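Local coordinates for alpha-Amylase (Thermotoga maritima, PDB 2B5D), which belongs to glycoside hydrolase family 57 and joins an alpha/beta domain built round a largely parallel sheet to a helical C-terminal region, at residues I309-A312 against M313-V316; E446-L449 against N450-R454; E502-L505 against R506-W510. All coordinates share one frame; numbering follows the deposited sequence.

Contact 1: I309-A312 against M313-V316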
loop_
_atom_site.group_PDB
_atom_site.type_symbol
_atom_site.label_atom_id
_atom_site.label_comp_id
_atom_site.label_asym_id
_atom_site.label_seq_id
_atom_site.Cartn_x
_atom_site.Cartn_y
_atom_site.Cartn_z
ATOM N N ILE A 309 -27.781 -21.762 22.913
ATOM C CA ILE A 309 -27.269 -21.282 24.187
ATOM C C ILE A 309 -27.440 -22.234 25.357
ATOM O O ILE A 309 -26.903 -21.977 26.428
ATOM C CB ILE A 309 -27.893 -19.925 24.590
ATOM C CG1 ILE A 309 -27.031 -19.254 25.684
ATOM C CG2 ILE A 309 -29.365 -20.110 25.030
ATOM C CD1 ILE A 309 -27.036 -17.745 25.665
ATOM N N ASP A 310 -28.197 -23.312 25.178
ATOM C CA ASP A 310 -28.411 -24.248 26.267
ATOM C C ASP A 310 -27.339 -25.283 26.287
ATOM O O ASP A 310 -26.853 -25.634 27.353
ATOM C CB ASP A 310 -29.808 -24.882 26.216
ATOM C CG ASP A 310 -30.891 -23.912 26.662
ATOM O OD1 ASP A 310 -30.688 -23.218 27.686
ATOM O OD2 ASP A 310 -31.937 -23.819 25.981
ATOM N N LEU A 311 -26.969 -25.765 25.106
ATOM C CA LEU A 311 -25.804 -26.631 24.966
ATOM C C LEU A 311 -24.514 -25.892 25.377
ATOM O O LEU A 311 -23.621 -26.463 25.997
ATOM C CB LEU A 311 -25.674 -27.145 23.529
ATOM C CG LEU A 311 -26.751 -27.993 22.842
ATOM C CD1 LEU A 311 -26.033 -28.954 21.891
ATOM C CD2 LEU A 311 -27.692 -28.761 23.797
ATOM N N ALA A 312 -24.438 -24.618 25.016
ATOM C CA ALA A 312 -23.323 -23.760 25.343
ATOM C C ALA A 312 -23.150 -23.715 26.861
ATOM O O ALA A 312 -22.022 -23.843 27.348
ATOM C CB ALA A 312 -23.570 -22.389 24.789
ATOM N N MET A 313 -24.273 -23.551 27.591
ATOM C CA MET A 313 -24.297 -23.607 29.071
ATOM C C MET A 313 -23.901 -24.975 29.604
ATOM O O MET A 313 -23.392 -25.081 30.705
ATOM C CB MET A 313 -25.670 -23.315 29.650
ATOM C CG MET A 313 -26.382 -22.161 29.094
ATOM S SD MET A 313 -26.328 -20.756 30.191
ATOM C CE MET A 313 -28.016 -20.115 29.980
ATOM N N GLU A 314 -24.173 -26.024 28.852
ATOM C CA GLU A 314 -23.811 -27.344 29.304
ATOM C C GLU A 314 -22.307 -27.500 29.240
ATOM O O GLU A 314 -21.707 -28.077 30.142
ATOM C CB GLU A 314 -24.517 -28.421 28.464
ATOM C CG GLU A 314 -25.902 -28.756 28.988
ATOM C CD GLU A 314 -26.733 -29.622 28.031
ATOM O OE1 GLU A 314 -27.982 -29.400 27.981
ATOM O OE2 GLU A 314 -26.143 -30.508 27.353
ATOM N N ALA A 315 -21.726 -27.012 28.142
ATOM C CA ALA A 315 -20.276 -26.847 27.989
ATOM C C ALA A 315 -19.646 -26.028 29.126
ATOM O O ALA A 315 -18.650 -26.473 29.669
ATOM C CB ALA A 315 -19.938 -26.234 26.632
ATOM N N VAL A 316 -20.211 -24.878 29.527
ATOM C CA VAL A 316 -19.531 -24.102 30.586
ATOM C C VAL A 316 -19.546 -24.885 31.895
ATOM O O VAL A 316 -18.556 -24.870 32.650
ATOM C CB VAL A 316 -19.934 -22.554 30.761
ATOM C CG1 VAL A 316 -20.701 -21.992 29.583
ATOM C CG2 VAL A 316 -20.660 -22.232 32.086
#
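Leu311 and Ala315 are joined by the straightest bond in this opening stretch of helix 309-338: Ala315 N donates to Leu311 O over 2.9 Å at 171°. One residue on, Val316 N reaches Ala312 O at 3.0 Å, the same i to i+4 step. Glu314 N is less well placed. It divides its hydrogen between Asp310 O, 3.1 Å away, and Leu311 O, and both bonds are weak, so this turn is slightly irregular. Side chains lie against the carbonyl oxygens of the preceding turn: Glu314 CB rests 3.3 Å from Leu311 O, and the short side chain of Ala315 puts its CB 3.3 Å from Ala312 O. Val316 CG1 also comes up to Ala312 O, at 3.2 Å, because chi1 of -15° leaves the valine nearly eclipsed and probably strained. The ends of Met313 and Ile309 touch loosely, Met313 CE lying 4.5 Å from Ile309 CG1, an apolar meeting on the flank of the helix. The acids suit the solvent side. Asp310 and Glu314 keep their carboxylates well apart, and Asp310 is paired with Lys101, which should ease any repulsion. Farther out, Asp308 OD2 accepts from Asp310 N near the head of the helix. Ile309 packs on Met102 and Phe105 of helix 97-119, while Ala315 and Val316 meet the loop at Tyr258, so these buried residues face the rest of the protein.

Contact 2: E446-L449 against N450-R454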
loop_
_atom_site.group_PDB
_atom_site.type_symbol
_atom_site.label_atom_id
_atom_site.label_comp_id
_atom_site.label_asym_id
_atom_site.label_seq_id
_atom_site.Cartn_x
_atom_site.Cartn_y
_atom_site.Cartn_z
ATOM N N GLU A 446 3.042 26.080 30.513
ATOM C CA GLU A 446 2.682 24.960 31.333
ATOM C C GLU A 446 1.724 24.046 30.584
ATOM O O GLU A 446 1.949 22.840 30.526
ATOM C CB GLU A 446 2.049 25.443 32.640
ATOM C CG GLU A 446 2.237 24.456 33.802
ATOM C CD GLU A 446 1.123 24.517 34.849
ATOM O OE1 GLU A 446 0.096 25.183 34.588
ATOM O OE2 GLU A 446 1.259 23.873 35.915
ATOM N N ARG A 447 0.656 24.624 30.035
ATOM C CA ARG A 447 -0.217 23.927 29.092
ATOM C C ARG A 447 0.557 23.235 27.940
ATOM O O ARG A 447 0.253 22.088 27.563
ATOM C CB ARG A 447 -1.273 24.872 28.578
ATOM C CG ARG A 447 -2.390 25.099 29.578
ATOM C CD ARG A 447 -3.365 26.196 29.078
ATOM N NE ARG A 447 -4.023 25.811 27.828
ATOM C CZ ARG A 447 -4.371 26.646 26.851
ATOM N NH1 ARG A 447 -4.114 27.941 26.946
ATOM N NH2 ARG A 447 -4.967 26.173 25.761
ATOM N N VAL A 448 1.596 23.896 27.446
ATOM C CA VAL A 448 2.374 23.363 26.339
ATOM C C VAL A 448 3.206 22.167 26.792
ATOM O O VAL A 448 3.281 21.118 26.119
ATOM C CB VAL A 448 3.255 24.474 25.713
ATOM C CG1 VAL A 448 4.340 23.940 24.787
ATOM C CG2 VAL A 448 2.351 25.507 24.963
ATOM N N LEU A 449 3.846 22.332 27.939
ATOM C CA LEU A 449 4.686 21.305 28.486
ATOM C C LEU A 449 3.841 20.105 28.927
ATOM O O LEU A 449 4.219 18.958 28.700
ATOM C CB LEU A 449 5.537 21.894 29.610
ATOM C CG LEU A 449 6.744 22.684 29.084
ATOM C CD1 LEU A 449 7.494 23.387 30.230
ATOM C CD2 LEU A 449 7.727 21.849 28.255
ATOM N N ASN A 450 2.677 20.375 29.503
ATOM C CA ASN A 450 1.740 19.331 29.859
ATOM C C ASN A 450 1.244 18.491 28.657
ATOM O O ASN A 450 1.033 17.287 28.786
ATOM C CB ASN A 450 0.528 19.938 30.557
ATOM C CG ASN A 450 0.787 20.319 32.006
ATOM O OD1 ASN A 450 -0.116 20.839 32.671
ATOM N ND2 ASN A 450 1.990 20.071 32.503
ATOM N N GLN A 451 1.022 19.127 27.513
ATOM C CA GLN A 451 0.588 18.413 26.304
ATOM C C GLN A 451 1.773 17.709 25.664
ATOM O O GLN A 451 1.642 16.592 25.163
ATOM C CB GLN A 451 -0.135 19.351 25.304
ATOM C CG GLN A 451 -0.960 18.621 24.232
ATOM C CD GLN A 451 -2.143 17.904 24.819
ATOM O OE1 GLN A 451 -2.775 18.406 25.758
ATOM N NE2 GLN A 451 -2.466 16.722 24.275
ATOM N N MET A 452 2.947 18.302 25.730
ATOM C CA MET A 452 4.102 17.540 25.290
ATOM C C MET A 452 4.232 16.177 26.010
ATOM O O MET A 452 4.472 15.151 25.370
ATOM C CB MET A 452 5.372 18.354 25.402
ATOM C CG MET A 452 5.438 19.414 24.315
ATOM S SD MET A 452 6.707 20.663 24.661
ATOM C CE MET A 452 8.232 19.812 24.182
ATOM N N LEU A 453 4.011 16.162 27.325
ATOM C CA LEU A 453 4.187 14.932 28.098
ATOM C C LEU A 453 3.139 13.893 27.723
ATOM O O LEU A 453 3.448 12.706 27.619
ATOM C CB LEU A 453 4.184 15.204 29.619
ATOM C CG LEU A 453 4.530 14.014 30.526
ATOM C CD1 LEU A 453 5.940 13.407 30.195
ATOM C CD2 LEU A 453 4.410 14.436 32.025
ATOM N N ARG A 454 1.914 14.354 27.520
ATOM C CA ARG A 454 0.840 13.514 27.027
ATOM C C ARG A 454 1.159 12.873 25.692
ATOM O O ARG A 454 0.956 11.684 25.500
ATOM C CB ARG A 454 -0.390 14.362 26.846
ATOM C CG ARG A 454 -0.853 14.971 28.114
ATOM C CD ARG A 454 -2.285 15.556 27.900
ATOM N NE ARG A 454 -2.862 16.256 29.045
ATOM C CZ ARG A 454 -2.802 17.573 29.273
ATOM N NH1 ARG A 454 -2.149 18.377 28.456
ATOM N NH2 ARG A 454 -3.401 18.085 30.352
HETATM O O HOH W 1 -1.955 21.501 28.305
#
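The guanidinium of Arg454, in one of its two modelled conformers, has Gln451 CB and a water at its edge, in plane, the water 3.1 Å from Arg454 NH1. That water links it to the preceding turn by donating to Arg447 O, but at 2.4 Å from Arg447 O it is so close that the bridge is somewhat doubtful. The backbone beneath is regular: Asn450 N gives Glu446 O a bond of 2.8 Å at 163°, and Met452 N reaches Val448 O at 2.9 Å. Met452 makes the apolar side. Its CG lies beside the backbone N (chi1 -74°) and rests 3.3 Å from Val448 O. The flexible chain then bends at chi3, setting SD 4.0 Å from Val448 CG1, with the two side chains running alongside each other, and 3.9 Å from Leu449 CD2, whose side chain it crosses. A long, pliable thioether suits a place where several helices converge. The charged ends look elsewhere, Glu446 to Arg521 and Arg447 to Glu509, while Gln451 NE2 bonds to Asp512 O. Helix 443-458 thus sits in a bundle: Met452 and Leu449 pack between helices 418-436 and 473-496, and Val448 and Gln451 lean on helix 502-511.

Contact 3: E502-L505 against R506-W510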
loop_
_atom_site.group_PDB
_atom_site.type_symbol
_atom_site.label_atom_id
_atom_site.label_comp_id
_atom_site.label_asym_id
_atom_site.label_seq_id
_atom_site.Cartn_x
_atom_site.Cartn_y
_atom_site.Cartn_z
ATOM N N GLU A 502 -1.661 29.030 19.824
ATOM C CA GLU A 502 -2.643 28.656 20.805
ATOM C C GLU A 502 -3.789 27.833 20.310
ATOM O O GLU A 502 -4.389 27.087 21.087
ATOM C CB GLU A 502 -3.175 29.876 21.523
ATOM C CG GLU A 502 -2.171 30.474 22.482
ATOM C CD GLU A 502 -2.847 31.465 23.402
ATOM O OE1 GLU A 502 -3.886 31.073 24.012
ATOM O OE2 GLU A 502 -2.348 32.623 23.494
ATOM N N GLU A 503 -4.113 27.993 19.031
ATOM C CA GLU A 503 -5.238 27.290 18.423
ATOM C C GLU A 503 -4.898 25.825 18.148
ATOM O O GLU A 503 -5.741 24.942 18.339
ATOM C CB GLU A 503 -5.668 27.995 17.128
ATOM C CG GLU A 503 -6.365 29.331 17.357
ATOM C CD GLU A 503 -7.299 29.687 16.204
ATOM O OE1 GLU A 503 -8.521 29.379 16.322
ATOM O OE2 GLU A 503 -6.800 30.244 15.181
ATOM N N MET A 504 -3.677 25.598 17.659
ATOM C CA MET A 504 -3.129 24.271 17.504
ATOM C C MET A 504 -3.039 23.570 18.876
ATOM O O MET A 504 -3.490 22.448 19.018
ATOM C CB MET A 504 -1.736 24.319 16.858
ATOM C CG MET A 504 -1.232 22.925 16.474
ATOM S SD MET A 504 0.559 22.850 16.181
ATOM C CE MET A 504 0.662 23.658 14.579
ATOM N N LEU A 505 -2.477 24.247 19.876
ATOM C CA LEU A 505 -2.397 23.708 21.241
ATOM C C LEU A 505 -3.757 23.292 21.773
ATOM O O LEU A 505 -3.896 22.224 22.354
ATOM C CB LEU A 505 -1.729 24.691 22.211
ATOM C CG LEU A 505 -1.753 24.303 23.713
ATOM C CD1 LEU A 505 -0.921 23.041 24.022
ATOM C CD2 LEU A 505 -1.280 25.482 24.542
ATOM N N ARG A 506 -4.771 24.109 21.549
ATOM C CA ARG A 506 -6.114 23.755 21.989
ATOM C C ARG A 506 -6.651 22.576 21.192
ATOM O O ARG A 506 -7.547 21.856 21.646
ATOM C CB ARG A 506 -7.065 24.925 21.771
ATOM C CG ARG A 506 -6.896 26.072 22.709
ATOM C CD ARG A 506 -8.252 26.783 22.857
ATOM N NE ARG A 506 -8.708 27.326 21.581
ATOM C CZ ARG A 506 -8.260 28.457 21.033
ATOM N NH1 ARG A 506 -8.747 28.846 19.850
ATOM N NH2 ARG A 506 -7.328 29.199 21.652
ATOM N N TYR A 507 -6.149 22.417 19.973
ATOM C CA TYR A 507 -6.643 21.333 19.141
ATOM C C TYR A 507 -6.113 20.053 19.805
ATOM O O TYR A 507 -6.895 19.209 20.233
ATOM C CB TYR A 507 -6.234 21.483 17.660
ATOM C CG TYR A 507 -6.389 20.180 16.925
ATOM C CD1 TYR A 507 -7.627 19.546 16.886
ATOM C CD2 TYR A 507 -5.297 19.553 16.312
ATOM C CE1 TYR A 507 -7.793 18.304 16.282
ATOM C CE2 TYR A 507 -5.452 18.309 15.697
ATOM C CZ TYR A 507 -6.701 17.693 15.689
ATOM O OH TYR A 507 -6.899 16.484 15.075
ATOM N N TYR A 508 -4.794 19.964 19.940
ATOM C CA TYR A 508 -4.118 18.917 20.712
ATOM C C TYR A 508 -4.693 18.624 22.112
ATOM O O TYR A 508 -4.899 17.453 22.472
ATOM C CB TYR A 508 -2.642 19.275 20.856
ATOM C CG TYR A 508 -1.868 19.273 19.564
ATOM C CD1 TYR A 508 -0.547 19.650 19.560
ATOM C CD2 TYR A 508 -2.458 18.910 18.344
ATOM C CE1 TYR A 508 0.212 19.644 18.419
ATOM C CE2 TYR A 508 -1.702 18.909 17.140
ATOM C CZ TYR A 508 -0.359 19.296 17.199
ATOM O OH TYR A 508 0.471 19.322 16.079
ATOM N N GLU A 509 -4.973 19.670 22.899
ATOM C CA GLU A 509 -5.599 19.465 24.216
ATOM C C GLU A 509 -6.936 18.744 24.126
ATOM O O GLU A 509 -7.354 18.052 25.051
ATOM C CB GLU A 509 -5.765 20.777 24.987
ATOM C CG GLU A 509 -4.479 21.312 25.555
ATOM C CD GLU A 509 -4.612 22.755 26.060
ATOM O OE1 GLU A 509 -5.439 23.503 25.491
ATOM O OE2 GLU A 509 -3.884 23.157 27.026
ATOM N N TRP A 510 -7.592 18.911 22.994
ATOM C CA TRP A 510 -8.954 18.414 22.787
ATOM C C TRP A 510 -8.941 16.993 22.293
ATOM O O TRP A 510 -9.717 16.181 22.755
ATOM C CB TRP A 510 -9.653 19.305 21.734
ATOM C CG TRP A 510 -10.977 18.843 21.220
ATOM C CD1 TRP A 510 -12.116 18.657 21.936
ATOM C CD2 TRP A 510 -11.311 18.582 19.846
ATOM N NE1 TRP A 510 -13.144 18.278 21.101
ATOM C CE2 TRP A 510 -12.679 18.241 19.809
ATOM C CE3 TRP A 510 -10.575 18.619 18.632
ATOM C CZ2 TRP A 510 -13.352 17.928 18.602
ATOM C CZ3 TRP A 510 -11.226 18.292 17.447
ATOM C CH2 TRP A 510 -12.608 17.945 17.442
#
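Met504 O is gripped by two backbone donors of the next turn: Tyr508 N, 3.0 Å away and nearly in line with the carbonyl, and Tyr507 N, at 2.8 Å but weak because the angle is poor. Tyr507 N shares its hydrogen with Glu503 O, again weakly. The same carbonyl oxygen lies over a face of the Tyr508 ring, and the side chain of Met504 follows it there. With CG anti to the backbone N (chi1 -171°), Met504 runs beside the ring, and its CG stands 4.1 Å from the Tyr508 centroid, 22° off the normal, in a CH-pi contact. Its SD sits 4.5 Å from the same Tyr508 centroid and oblique to the ring, a Met-aromatic contact. On the solvent side Arg506 folds back at chi3 so that Arg506 NH1 meets Glu503 OE1 at 3.6 Å, a long salt bridge, while Glu503 CA lies over one guanidinium face. Leu505 CG lies 4.0 Å from Glu509 CD, the two side chains crossing. Tyr508 OH bonds to Asn490 and to Glu20 O of the second subunit, and Tyr507 stacks on Tyr507 of that subunit. This is an amphipathic helix: Leu505 enters the helical bundle, Glu502, Glu503 and Arg506 lie on the exposed side, Glu509 turns to Arg447 of helix 443-458, and the tyrosines build an aromatic subunit interface.

From the N terminus, contact 1 comes first, at the start of helix 309-338, within the family 57 region that holds most of the parallel sheet. Contacts 2 and 3 follow in turn, on helices 443-458 and 502-511 of the helical C-terminal region. Each joins successive turns of one helix, so none closes a long loop, and the three stand in series without nesting or crossing. Contact 1 is remote, its centre about 52 Å from that of either other and across the chain's centre. Contacts 2 and 3 touch, their centres about 11 Å apart: Arg447 NH2 forms a salt bridge with Glu509 OE1 at 2.7 Å, tying the two helices together.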